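Long-range contacts in putative mandelate racemase (Zymomonas mobilis, PDB 2OX4), which binds magnesium and is probably a lyase of the enolase superfamily, a dehydratase-like relative of mandelate racemase: residues K142-R146 with H172-G176; I237-I243 with I261-E267; A319-V323 with Y352-C356. Residues are numbered along the deposited sequence.

Interaction 1 (K142-R146 with H172-G176)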
ATOM      1  N   LYS C 142      16.736  45.293   8.192  1.00 28.95           N
ATOM      2  CA  LYS C 142      16.263  45.470   9.561  1.00 33.00           C
ATOM      3  C   LYS C 142      14.977  44.693   9.763  1.00 26.47           C
ATOM      4  O   LYS C 142      14.016  44.863   9.008  1.00 25.31           O
ATOM      5  CB  LYS C 142      16.027  46.949   9.876  1.00 33.41           C
ATOM      6  CG  LYS C 142      16.107  47.263  11.366  1.00 45.97           C
ATOM      7  CD  LYS C 142      15.590  48.657  11.675  1.00 61.40           C
ATOM      8  CE  LYS C 142      15.505  48.892  13.176  1.00 67.79           C
ATOM      9  NZ  LYS C 142      14.733  50.127  13.493  1.00 70.23           N
ATOM     10  N   SER C 143      14.960  43.835  10.779  1.00 23.59           N
ATOM     11  CA  SER C 143      13.801  42.980  11.033  1.00 22.50           C
ATOM     12  C   SER C 143      12.590  43.774  11.512  1.00 25.07           C
ATOM     13  O   SER C 143      12.726  44.732  12.280  1.00 33.23           O
ATOM     14  CB  SER C 143      14.153  41.861  12.022  1.00 26.54           C
ATOM     15  OG  SER C 143      14.723  42.386  13.209  1.00 40.08           O
ATOM     16  N   LYS C 144      11.409  43.381  11.050  1.00 17.75           N
ATOM     17  CA  LYS C 144      10.162  44.090  11.380  1.00 20.95           C
ATOM     18  C   LYS C 144       9.322  43.381  12.438  1.00 24.37           C
ATOM     19  O   LYS C 144       9.185  42.156  12.429  1.00 26.11           O
ATOM     20  CB  LYS C 144       9.295  44.318  10.137  1.00 14.82           C
ATOM     21  CG  LYS C 144      10.021  44.911   8.929  1.00 25.07           C
ATOM     22  CD  LYS C 144      10.498  46.335   9.199  1.00 33.77           C
ATOM     23  CE  LYS C 144      11.337  46.852   8.043  1.00 33.06           C
ATOM     24  NZ  LYS C 144      12.552  47.566   8.522  1.00 45.48           N
ATOM     25  N   GLY C 145       8.735  44.164  13.337  1.00 25.63           N
ATOM     26  CA  GLY C 145       7.914  43.620  14.415  1.00 23.90           C
ATOM     27  C   GLY C 145       6.457  44.029  14.356  1.00 20.52           C
ATOM     28  O   GLY C 145       5.569  43.219  14.610  1.00 24.40           O
ATOM     29  N   ARG C 146       6.194  45.296  14.048  1.00 26.70           N
ATOM     30  CA  ARG C 146       4.823  45.802  14.087  1.00 20.95           C
ATOM     31  C   ARG C 146       4.091  45.517  12.784  1.00 20.19           C
ATOM     32  O   ARG C 146       4.670  45.606  11.699  1.00 19.78           O
ATOM     33  CB  ARG C 146       4.784  47.312  14.374  1.00 28.77           C
ATOM     34  CG  ARG C 146       5.632  47.797  15.562  1.00 37.57           C
ATOM     35  CD  ARG C 146       5.337  47.068  16.877  1.00 53.61           C
ATOM     36  NE  ARG C 146       3.924  47.065  17.264  1.00 60.73           N
ATOM     37  CZ  ARG C 146       3.476  46.656  18.450  1.00 66.30           C
ATOM     38  NH1 ARG C 146       4.325  46.222  19.376  1.00 69.67           N
ATOM     39  NH2 ARG C 146       2.177  46.682  18.719  1.00 52.10           N
ATOM     40  N   HIS C 172       9.535  36.433  13.896  1.00 18.02           N
ATOM     41  CA  HIS C 172       9.858  37.539  14.801  1.00 22.33           C
ATOM     42  C   HIS C 172       8.697  37.855  15.716  1.00 13.07           C
ATOM     43  O   HIS C 172       7.535  37.800  15.309  1.00 15.68           O
ATOM     44  CB  HIS C 172      10.272  38.785  14.013  1.00 18.35           C
ATOM     45  CG  HIS C 172      11.442  38.551  13.116  1.00 18.35           C
ATOM     46  ND1 HIS C 172      11.303  38.162  11.803  1.00 20.59           N
ATOM     47  CD2 HIS C 172      12.774  38.615  13.352  1.00 22.29           C
ATOM     48  CE1 HIS C 172      12.499  38.013  11.261  1.00 20.82           C
ATOM     49  NE2 HIS C 172      13.409  38.278  12.182  1.00 27.15           N
ATOM     50  N   ASP C 173       9.019  38.182  16.971  1.00 21.67           N
ATOM     51  CA  ASP C 173       8.017  38.752  17.868  1.00 18.35           C
ATOM     52  C   ASP C 173       7.662  40.181  17.463  1.00 24.95           C
ATOM     53  O   ASP C 173       8.225  40.712  16.504  1.00 16.46           O
ATOM     54  CB  ASP C 173       8.434  38.637  19.352  1.00 23.30           C
ATOM     55  CG  ASP C 173       9.641  39.510  19.730  1.00 25.29           C
ATOM     56  OD1 ASP C 173      10.244  39.229  20.792  1.00 25.15           O
ATOM     57  OD2 ASP C 173       9.998  40.468  19.003  1.00 27.02           O
ATOM     58  N   ARG C 174       6.746  40.798  18.199  1.00 27.26           N
ATOM     59  CA  ARG C 174       6.264  42.140  17.869  1.00 31.13           C
ATOM     60  C   ARG C 174       7.302  43.270  18.063  1.00 24.36           C
ATOM     61  O   ARG C 174       7.083  44.393  17.610  1.00 29.25           O
ATOM     62  CB  ARG C 174       4.970  42.435  18.623  1.00 28.99           C
ATOM     63  CG  ARG C 174       3.725  41.751  18.058  1.00 22.85           C
ATOM     64  CD  ARG C 174       2.487  42.455  18.573  1.00 24.53           C
ATOM     65  NE  ARG C 174       1.212  41.898  18.110  1.00 19.30           N
ATOM     66  CZ  ARG C 174       0.499  40.996  18.781  1.00 22.72           C
ATOM     67  NH1 ARG C 174       0.951  40.523  19.936  1.00 27.88           N
ATOM     68  NH2 ARG C 174      -0.664  40.564  18.302  1.00 21.61           N
ATOM     69  N   ASN C 175       8.433  42.964  18.701  1.00 29.19           N
ATOM     70  CA  ASN C 175       9.606  43.858  18.696  1.00 30.86           C
ATOM     71  C   ASN C 175      10.618  43.549  17.592  1.00 32.06           C
ATOM     72  O   ASN C 175      11.687  44.165  17.532  1.00 31.21           O
ATOM     73  CB  ASN C 175      10.330  43.849  20.053  1.00 33.64           C
ATOM     74  CG  ASN C 175       9.399  44.090  21.224  1.00 39.17           C
ATOM     75  OD1 ASN C 175       9.525  43.445  22.263  1.00 52.93           O
ATOM     76  ND2 ASN C 175       8.459  45.019  21.065  1.00 36.37           N
ATOM     77  N   GLY C 176      10.291  42.585  16.732  1.00 23.53           N
ATOM     78  CA  GLY C 176      11.169  42.214  15.626  1.00 19.58           C
ATOM     79  C   GLY C 176      12.359  41.363  16.024  1.00 22.49           C
ATOM     80  O   GLY C 176      13.356  41.326  15.308  1.00 24.40           O
TER

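Interaction 2 (I237-I243 with I261-E267). With MG (magnesium ion), chain O.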
ATOM      1  N   ILE C 237      -3.567  32.529   0.148  1.00 13.54           N
ATOM      2  CA  ILE C 237      -2.111  32.414   0.166  1.00 11.42           C
ATOM      3  C   ILE C 237      -1.672  31.685  -1.099  1.00 13.59           C
ATOM      4  O   ILE C 237      -2.202  30.631  -1.424  1.00 10.46           O
ATOM      5  CB  ILE C 237      -1.649  31.661   1.449  1.00 14.78           C
ATOM      6  CG1 ILE C 237      -2.178  32.372   2.700  1.00 17.32           C
ATOM      7  CG2 ILE C 237      -0.126  31.481   1.493  1.00 12.69           C
ATOM      8  CD1 ILE C 237      -1.790  33.843   2.786  1.00 15.34           C
ATOM      9  N   PHE C 238      -0.711  32.266  -1.820  1.00 10.59           N
ATOM     10  CA  PHE C 238      -0.312  31.777  -3.134  1.00  8.96           C
ATOM     11  C   PHE C 238       0.364  30.403  -2.982  1.00 11.93           C
ATOM     12  O   PHE C 238      -0.030  29.429  -3.620  1.00  8.99           O
ATOM     13  CB  PHE C 238       0.671  32.779  -3.759  1.00  9.73           C
ATOM     14  CG  PHE C 238       0.872  32.601  -5.230  1.00 10.33           C
ATOM     15  CD1 PHE C 238      -0.201  32.708  -6.116  1.00 14.43           C
ATOM     16  CD2 PHE C 238       2.135  32.337  -5.737  1.00 14.21           C
ATOM     17  CE1 PHE C 238      -0.015  32.553  -7.480  1.00 17.78           C
ATOM     18  CE2 PHE C 238       2.337  32.169  -7.115  1.00 16.02           C
ATOM     19  CZ  PHE C 238       1.266  32.278  -7.985  1.00 12.54           C
ATOM     20  N   PHE C 239       1.374  30.346  -2.125  1.00 11.99           N
ATOM     21  CA  PHE C 239       1.888  29.081  -1.618  1.00 12.08           C
ATOM     22  C   PHE C 239       2.572  29.262  -0.274  1.00 11.07           C
ATOM     23  O   PHE C 239       2.756  30.391   0.184  1.00  8.73           O
ATOM     24  CB  PHE C 239       2.729  28.292  -2.658  1.00  5.47           C
ATOM     25  CG  PHE C 239       3.932  29.019  -3.230  1.00  7.47           C
ATOM     26  CD1 PHE C 239       5.110  29.154  -2.487  1.00  9.12           C
ATOM     27  CD2 PHE C 239       3.921  29.495  -4.537  1.00 11.44           C
ATOM     28  CE1 PHE C 239       6.241  29.783  -3.028  1.00 14.24           C
ATOM     29  CE2 PHE C 239       5.049  30.135  -5.081  1.00 13.65           C
ATOM     30  CZ  PHE C 239       6.206  30.278  -4.317  1.00 12.48           C
ATOM     31  N   TYR C 240       2.936  28.144   0.348  1.00  8.95           N
ATOM     32  CA  TYR C 240       3.270  28.078   1.768  1.00  7.84           C
ATOM     33  C   TYR C 240       4.555  27.269   1.818  1.00 13.39           C
ATOM     34  O   TYR C 240       4.553  26.070   1.481  1.00 13.08           O
ATOM     35  CB  TYR C 240       2.122  27.333   2.470  1.00  6.97           C
ATOM     36  CG  TYR C 240       2.087  27.323   3.993  1.00  9.26           C
ATOM     37  CD1 TYR C 240       2.672  28.335   4.758  1.00 12.40           C
ATOM     38  CD2 TYR C 240       1.403  26.296   4.664  1.00  7.86           C
ATOM     39  CE1 TYR C 240       2.603  28.302   6.174  1.00 12.69           C
ATOM     40  CE2 TYR C 240       1.329  26.253   6.053  1.00 10.93           C
ATOM     41  CZ  TYR C 240       1.927  27.256   6.800  1.00 16.14           C
ATOM     42  OH  TYR C 240       1.835  27.202   8.168  1.00 12.28           O
ATOM     43  N   GLU C 241       5.647  27.931   2.192  1.00 11.83           N
ATOM     44  CA  GLU C 241       7.012  27.453   1.910  1.00 10.99           C
ATOM     45  C   GLU C 241       7.732  26.944   3.166  1.00 11.24           C
ATOM     46  O   GLU C 241       7.693  27.593   4.225  1.00  8.98           O
ATOM     47  CB  GLU C 241       7.850  28.561   1.237  1.00  9.09           C
ATOM     48  CG  GLU C 241       9.353  28.278   1.248  1.00 12.77           C
ATOM     49  CD  GLU C 241      10.195  29.335   0.546  1.00 17.36           C
ATOM     50  OE1 GLU C 241       9.623  30.176  -0.176  1.00 14.49           O
ATOM     51  OE2 GLU C 241      11.443  29.307   0.709  1.00 18.94           O
ATOM     52  N   GLU C 242       8.407  25.795   3.024  1.00  7.21           N
ATOM     53  CA  GLU C 242       9.261  25.210   4.063  1.00  8.17           C
ATOM     54  C   GLU C 242       8.579  25.126   5.427  1.00 10.96           C
ATOM     55  O   GLU C 242       9.000  25.759   6.398  1.00 11.78           O
ATOM     56  CB  GLU C 242      10.608  25.923   4.152  1.00 11.39           C
ATOM     57  CG  GLU C 242      11.604  25.524   3.050  1.00 14.88           C
ATOM     58  CD  GLU C 242      13.018  25.367   3.597  1.00 17.00           C
ATOM     59  OE1 GLU C 242      13.600  26.389   4.013  1.00 20.21           O
ATOM     60  OE2 GLU C 242      13.546  24.230   3.613  1.00 16.58           O
ATOM     61  N   ILE C 243       7.517  24.332   5.494  1.00  9.70           N
ATOM     62  CA  ILE C 243       6.664  24.336   6.675  1.00  7.82           C
ATOM     63  C   ILE C 243       7.154  23.380   7.773  1.00  8.03           C
ATOM     64  O   ILE C 243       6.620  23.370   8.882  1.00 12.30           O
ATOM     65  CB  ILE C 243       5.219  24.035   6.297  1.00 10.84           C
ATOM     66  CG1 ILE C 243       5.079  22.579   5.813  1.00 14.39           C
ATOM     67  CG2 ILE C 243       4.748  25.017   5.204  1.00 12.27           C
ATOM     68  CD1 ILE C 243       3.631  22.131   5.647  1.00 16.25           C
ATOM     69  N   ILE C 261      -3.642  25.004   1.189  1.00 13.38           N
ATOM     70  CA  ILE C 261      -2.823  26.000   0.496  1.00 11.50           C
ATOM     71  C   ILE C 261      -1.722  25.197  -0.222  1.00 11.07           C
ATOM     72  O   ILE C 261      -1.174  24.267   0.381  1.00  9.16           O
ATOM     73  CB  ILE C 261      -2.127  26.926   1.524  1.00 14.72           C
ATOM     74  CG1 ILE C 261      -3.137  27.590   2.478  1.00 15.00           C
ATOM     75  CG2 ILE C 261      -1.239  27.948   0.835  1.00  8.35           C
ATOM     76  CD1 ILE C 261      -2.477  28.296   3.641  1.00 15.83           C
ATOM     77  N   PRO C 262      -1.392  25.546  -1.489  1.00 10.16           N
ATOM     78  CA  PRO C 262      -0.276  24.854  -2.157  1.00 10.89           C
ATOM     79  C   PRO C 262       1.021  24.927  -1.366  1.00 11.27           C
ATOM     80  O   PRO C 262       1.334  25.957  -0.758  1.00  8.43           O
ATOM     81  CB  PRO C 262      -0.113  25.605  -3.486  1.00  8.84           C
ATOM     82  CG  PRO C 262      -1.502  26.201  -3.739  1.00 12.85           C
ATOM     83  CD  PRO C 262      -1.998  26.582  -2.351  1.00 11.79           C
ATOM     84  N   LEU C 263       1.760  23.823  -1.367  1.00  9.44           N
ATOM     85  CA  LEU C 263       3.004  23.722  -0.590  1.00 10.30           C
ATOM     86  C   LEU C 263       4.236  23.893  -1.469  1.00  9.95           C
ATOM     87  O   LEU C 263       4.270  23.430  -2.620  1.00  9.07           O
ATOM     88  CB  LEU C 263       3.078  22.383   0.152  1.00  8.40           C
ATOM     89  CG  LEU C 263       1.938  22.092   1.135  1.00 13.49           C
ATOM     90  CD1 LEU C 263       2.243  20.789   1.903  1.00 10.01           C
ATOM     91  CD2 LEU C 263       1.778  23.270   2.110  1.00 13.35           C
ATOM     92  N   ALA C 264       5.249  24.551  -0.912  1.00  8.48           N
ATOM     93  CA  ALA C 264       6.531  24.742  -1.606  1.00  7.60           C
ATOM     94  C   ALA C 264       7.727  24.328  -0.756  1.00  9.88           C
ATOM     95  O   ALA C 264       7.723  24.490   0.471  1.00 10.48           O
ATOM     96  CB  ALA C 264       6.697  26.190  -2.026  1.00  9.47           C
ATOM     97  N   SER C 265       8.763  23.814  -1.413  1.00  9.31           N
ATOM     98  CA  SER C 265       9.995  23.440  -0.720  1.00 11.75           C
ATOM     99  C   SER C 265      11.094  23.170  -1.736  1.00 12.77           C
ATOM    100  O   SER C 265      10.812  22.812  -2.871  1.00  8.56           O
ATOM    101  CB  SER C 265       9.788  22.167   0.097  1.00 13.02           C
ATOM    102  OG  SER C 265      10.899  21.960   0.952  1.00 16.47           O
ATOM    103  N   GLY C 266      12.349  23.327  -1.325  1.00  9.93           N
ATOM    104  CA  GLY C 266      13.420  22.875  -2.185  1.00 10.68           C
ATOM    105  C   GLY C 266      14.803  23.347  -1.845  1.00 15.34           C
ATOM    106  O   GLY C 266      15.762  22.742  -2.292  1.00 12.15           O
ATOM    107  N   GLU C 267      14.927  24.445  -1.097  1.00  9.83           N
ATOM    108  CA  GLU C 267      16.265  24.975  -0.845  1.00 13.98           C
ATOM    109  C   GLU C 267      17.081  24.044   0.039  1.00  7.50           C
ATOM    110  O   GLU C 267      18.304  24.109   0.032  1.00 15.20           O
ATOM    111  CB  GLU C 267      16.218  26.382  -0.247  1.00 13.01           C
ATOM    112  CG  GLU C 267      15.695  26.440   1.181  1.00 12.62           C
ATOM    113  CD  GLU C 267      15.332  27.849   1.562  1.00 19.26           C
ATOM    114  OE1 GLU C 267      14.224  28.290   1.184  1.00 21.67           O
ATOM    115  OE2 GLU C 267      16.160  28.517   2.213  1.00 20.76           O
TER
HETATM  116 MG    MG O 402      13.076  29.937   1.847  1.00  8.25          MG
HETATM  117  O   HOH W   1      13.529  22.608   1.504  1.00 11.62           O
HETATM  118  O   HOH W   2      12.758  28.707   3.659  1.00 20.96           O
HETATM  119  O   HOH W   3       7.152  22.839   2.900  1.00 12.28           O
HETATM  120  O   HOH W   4      14.962  30.787   2.991  1.00 27.07           O
HETATM  121  O   HOH W   5      13.707  31.380   0.465  1.00 25.01           O

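Interaction 3 (A319-V323 with Y352-C356)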
ATOM      1  N   ALA C 319      19.350  33.201  -3.421  1.00 15.02           N
ATOM      2  CA  ALA C 319      19.709  33.901  -2.177  1.00 21.03           C
ATOM      3  C   ALA C 319      21.208  33.974  -1.985  1.00 29.46           C
ATOM      4  O   ALA C 319      21.726  33.593  -0.928  1.00 30.20           O
ATOM      5  CB  ALA C 319      19.045  33.244  -0.957  1.00 20.03           C
ATOM      6  N   GLY C 320      21.907  34.461  -3.007  1.00 21.22           N
ATOM      7  CA  GLY C 320      23.317  34.827  -2.862  1.00 23.36           C
ATOM      8  C   GLY C 320      23.672  35.979  -3.785  1.00 17.44           C
ATOM      9  O   GLY C 320      22.897  36.935  -3.922  1.00 18.00           O
ATOM     10  N   THR C 321      24.829  35.873  -4.437  1.00 15.39           N
ATOM     11  CA  THR C 321      25.356  36.966  -5.255  1.00 15.88           C
ATOM     12  C   THR C 321      24.709  37.021  -6.627  1.00 13.70           C
ATOM     13  O   THR C 321      23.837  36.194  -6.968  1.00 13.22           O
ATOM     14  CB  THR C 321      26.888  36.869  -5.472  1.00 12.27           C
ATOM     15  OG1 THR C 321      27.173  35.929  -6.519  1.00 14.57           O
ATOM     16  CG2 THR C 321      27.633  36.491  -4.200  1.00 14.42           C
ATOM     17  N   GLY C 322      25.167  37.991  -7.417  1.00 13.79           N
ATOM     18  CA  GLY C 322      24.745  38.146  -8.809  1.00 13.69           C
ATOM     19  C   GLY C 322      25.144  37.001  -9.729  1.00 12.31           C
ATOM     20  O   GLY C 322      24.560  36.848 -10.802  1.00 13.70           O
ATOM     21  N   VAL C 323      26.139  36.206  -9.327  1.00 12.94           N
ATOM     22  CA  VAL C 323      26.461  34.965 -10.040  1.00 11.13           C
ATOM     23  C   VAL C 323      25.284  33.993  -9.938  1.00 13.41           C
ATOM     24  O   VAL C 323      24.754  33.573 -10.960  1.00  9.72           O
ATOM     25  CB  VAL C 323      27.786  34.314  -9.540  1.00 10.77           C
ATOM     26  CG1 VAL C 323      28.019  32.945 -10.213  1.00 11.50           C
ATOM     27  CG2 VAL C 323      28.984  35.248  -9.845  1.00 12.01           C
ATOM     28  N   TYR C 352      26.384  43.282  -1.290  1.00 24.13           N
ATOM     29  CA  TYR C 352      26.167  42.329  -2.376  1.00 21.57           C
ATOM     30  C   TYR C 352      26.431  42.932  -3.760  1.00 27.06           C
ATOM     31  O   TYR C 352      27.067  42.294  -4.603  1.00 18.50           O
ATOM     32  CB  TYR C 352      24.796  41.653  -2.256  1.00 23.23           C
ATOM     33  CG  TYR C 352      24.853  40.386  -1.415  1.00 25.71           C
ATOM     34  CD1 TYR C 352      24.475  40.386  -0.070  1.00 22.06           C
ATOM     35  CD2 TYR C 352      25.327  39.194  -1.965  1.00 27.47           C
ATOM     36  CE1 TYR C 352      24.551  39.211   0.701  1.00 20.91           C
ATOM     37  CE2 TYR C 352      25.406  38.032  -1.215  1.00 28.84           C
ATOM     38  CZ  TYR C 352      25.022  38.040   0.114  1.00 29.62           C
ATOM     39  OH  TYR C 352      25.113  36.864   0.836  1.00 21.35           O
ATOM     40  N   GLU C 353      25.990  44.169  -3.983  1.00 25.41           N
ATOM     41  CA  GLU C 353      26.264  44.866  -5.252  1.00 28.82           C
ATOM     42  C   GLU C 353      27.737  44.928  -5.672  1.00 25.50           C
ATOM     43  O   GLU C 353      28.038  44.827  -6.854  1.00 24.21           O
ATOM     44  CB  GLU C 353      25.653  46.272  -5.264  1.00 26.41           C
ATOM     45  CG  GLU C 353      24.142  46.290  -5.131  1.00 39.36           C
ATOM     46  CD  GLU C 353      23.590  47.662  -4.758  1.00 52.93           C
ATOM     47  OE1 GLU C 353      23.730  48.606  -5.569  1.00 69.36           O
ATOM     48  OE2 GLU C 353      23.007  47.791  -3.655  1.00 66.71           O
ATOM     49  N   GLU C 354      28.653  45.099  -4.717  1.00 22.57           N
ATOM     50  CA  GLU C 354      30.078  45.299  -5.038  1.00 25.43           C
ATOM     51  C   GLU C 354      30.801  44.038  -5.536  1.00 20.85           C
ATOM     52  O   GLU C 354      31.949  44.100  -6.000  1.00 17.13           O
ATOM     53  CB  GLU C 354      30.825  45.878  -3.835  1.00 25.73           C
ATOM     54  CG  GLU C 354      30.920  44.921  -2.642  1.00 19.50           C
ATOM     55  CD  GLU C 354      31.719  45.496  -1.472  1.00 34.49           C
ATOM     56  OE1 GLU C 354      32.314  46.587  -1.618  1.00 32.94           O
ATOM     57  OE2 GLU C 354      31.761  44.852  -0.399  1.00 34.83           O
ATOM     58  N   LEU C 355      30.121  42.897  -5.438  1.00 19.85           N
ATOM     59  CA  LEU C 355      30.740  41.601  -5.707  1.00 20.38           C
ATOM     60  C   LEU C 355      30.762  41.234  -7.183  1.00 19.23           C
ATOM     61  O   LEU C 355      31.600  40.432  -7.604  1.00 16.69           O
ATOM     62  CB  LEU C 355      30.037  40.495  -4.910  1.00 17.37           C
ATOM     63  CG  LEU C 355      30.024  40.665  -3.390  1.00 18.31           C
ATOM     64  CD1 LEU C 355      29.246  39.526  -2.735  1.00 18.81           C
ATOM     65  CD2 LEU C 355      31.447  40.733  -2.853  1.00 15.54           C
ATOM     66  N   CYS C 356      29.842  41.807  -7.963  1.00 17.35           N
ATOM     67  CA  CYS C 356      29.683  41.432  -9.369  1.00 11.02           C
ATOM     68  C   CYS C 356      29.688  42.620 -10.323  1.00 20.59           C
ATOM     69  O   CYS C 356      29.270  43.724  -9.964  1.00 21.08           O
ATOM     70  CB  CYS C 356      28.381  40.647  -9.577  1.00 19.56           C
ATOM     71  SG  CYS C 356      28.306  39.090  -8.677  1.00 23.31           S
TER
HETATM   72  O   HOH W   6      26.062  40.312  -6.017  1.00 24.50           O

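Interaction 1 (K142-R146 with H172-G176)
Two loops at the C-terminal ends of neighbouring barrel strands meet here. His-172 comes first. Its CB lies 3.9 Å from Lys-144 O, and one face of its ring is covered by the CB of Ser-143, a CH-pi contact with CB 4.0 Å from the ring centroid. Asp-173 starts a type I turn that ends at Gly-176 and is closed by Gly-176 N to Asp-173 O at 2.8 Å. Its carboxylate makes no contact with the other loop and accepts from Ser-177 N. Its carbonyl faces the other loop, with Asp-173 O 3.6 Å from Gly-145 CA. Arg-174 crosses Gly-145 at close range. Arg-174 CA lies 3.5 Å from Gly-145 O, and Gly-145 CA lies 3.4 Å from Arg-174 O, so CA-H...O contacts run both ways. The Arg-174 side chain extends over helix 189-206 to salt bridges with Glu-190 and Glu-197. Its CD covers one face of the Arg-146 guanidinium, and Arg-146 CD comes within 3.3 Å of Arg-174 O. Gly-176 has a positive phi, which suits glycine, and its CA is 3.7 Å from Gly-145 CA. A CB on Gly-145 would clash with Arg-174 O and Gly-176 N. The single direct hydrogen bond between the loops is Ser-143 OG to Gly-176 O at 2.7 Å. Arg-198 donates to the carbonyls of Gly-145 and His-172. The chemistry is thus mainly backbone against backbone: two glycines permit the close approach, one serine hydroxyl bonds across it, and helix 189-206 meets the charge of Arg-174.

Interaction 2 (I237-I243 with I261-E267)
Apolar side chains pack along the strand pair. Ile-261 CG2 lies 3.8 Å from Ile-237 CG2 and also 3.8 Å from Tyr-240 CB. Tyr-240 CD2 is 4.0 Å from Leu-263 CD2, which Ile-243 CD1 approaches to 4.2 Å. On the face that carries Ala-264, Phe-239 CD1 sits 3.4 Å from Ala-264 CB. The strands 239-241 and 263-265 run parallel, with a 37° angle between their short axes. Tyr-240 pairs with Leu-263 and Glu-241 with Ala-264. The ladder begins with a weak bond, Tyr-240 N to Pro-262 O at 2.9 Å. Ala-264 N to Tyr-240 O and Glu-242 N to Ala-264 O, both 2.9 Å, are well aligned. Water 3 joins Ala-264 O to Ile-243 N, and water 1 joins Glu-242 OE2 to Ser-265 OG.

The polar edge is the metal site. Glu-241 OE2 and Glu-267 OE1 each bind magnesium at 2.1 Å; Glu-215 and waters 2, 4 and 5 complete its shell. The metal explains why these two oxygens can lie 3.0 Å apart. Glu-242 OE1 accepts from water 2 at 2.5 Å and pairs with Arg-268. Lys-166 forms a salt bridge with Glu-241, and Tyr-44 bonds to Glu-267. Acidic metal ligands at or just beyond the C-terminal ends of barrel strands are a hallmark of the enolase superfamily.

The two strands belong to a beta-alpha-beta unit through helix 250-258, whose Leu-252 touches Ile-243 and Leu-263. Helix 222-232 packs on Tyr-240, and strand 211-215 continues the sheet beyond strand 237-241.

Interaction 3 (A319-V323 with Y352-C356)
Gly-320 is the first residue to touch the other segment. Its C atom lies 3.7 Å from CE2 of the Tyr-352 ring, whose hydroxyl bonds to Gln-21. Thr-321 follows. Its N atom is 3.9 Å from Tyr-352 CE2, and its CG2 methyl is 3.7 Å from Leu-355 CD1. Thr-321 is also the N-cap of helix 322-333: its OG1 accepts from Val-323 N at 3.0 Å. The same hydroxyl bonds to Glu-39. Gly-322 opens the helix. Its N atom lies 3.6 Å from Cys-356 SG, where a CB on the glycine would sit tightly against the sulfur. Water 6 accepts from Gly-322 N at 2.9 Å and donates to Tyr-352 O at 2.6 Å. Val-323 completes the contact, with CG2 4.1 Å from Cys-356 SG. A type I turn from Glu-353 to Cys-356 brings that sulfur round to the start of helix 322-333.

Thr-321 and Val-323 also touch Leu-25 of strand 24-30, so the contact lies where the barrel meets the N-terminal domain. It joins the segments by van der Waals packing and one bridging water. Its threonine hydroxyl serves both the helix cap and Glu-39, linking the two domains.

From the N terminus, the three contacts follow in series; none nests in or crosses another. Interaction 1 closes first, around helix 147-159 and strand 164-167, and joins the loops that follow two adjacent barrel strands. Interaction 2 closes around helix 250-258 and joins strands 237-241 and 263-265 at the metal, further round the barrel past strand 211-215. Interaction 3 closes last, around helix 322-333 and strand 341-344, and ties the late barrel to the N-terminal domain. Interactions 2 and 3 lie on opposite sides of the chain's centre, yet their nearest atoms are about 6 Å apart. Interaction 1 is more peripheral, its centre about 24 Å from the chain's centre, against about 14 and 13 Å for interactions 2 and 3.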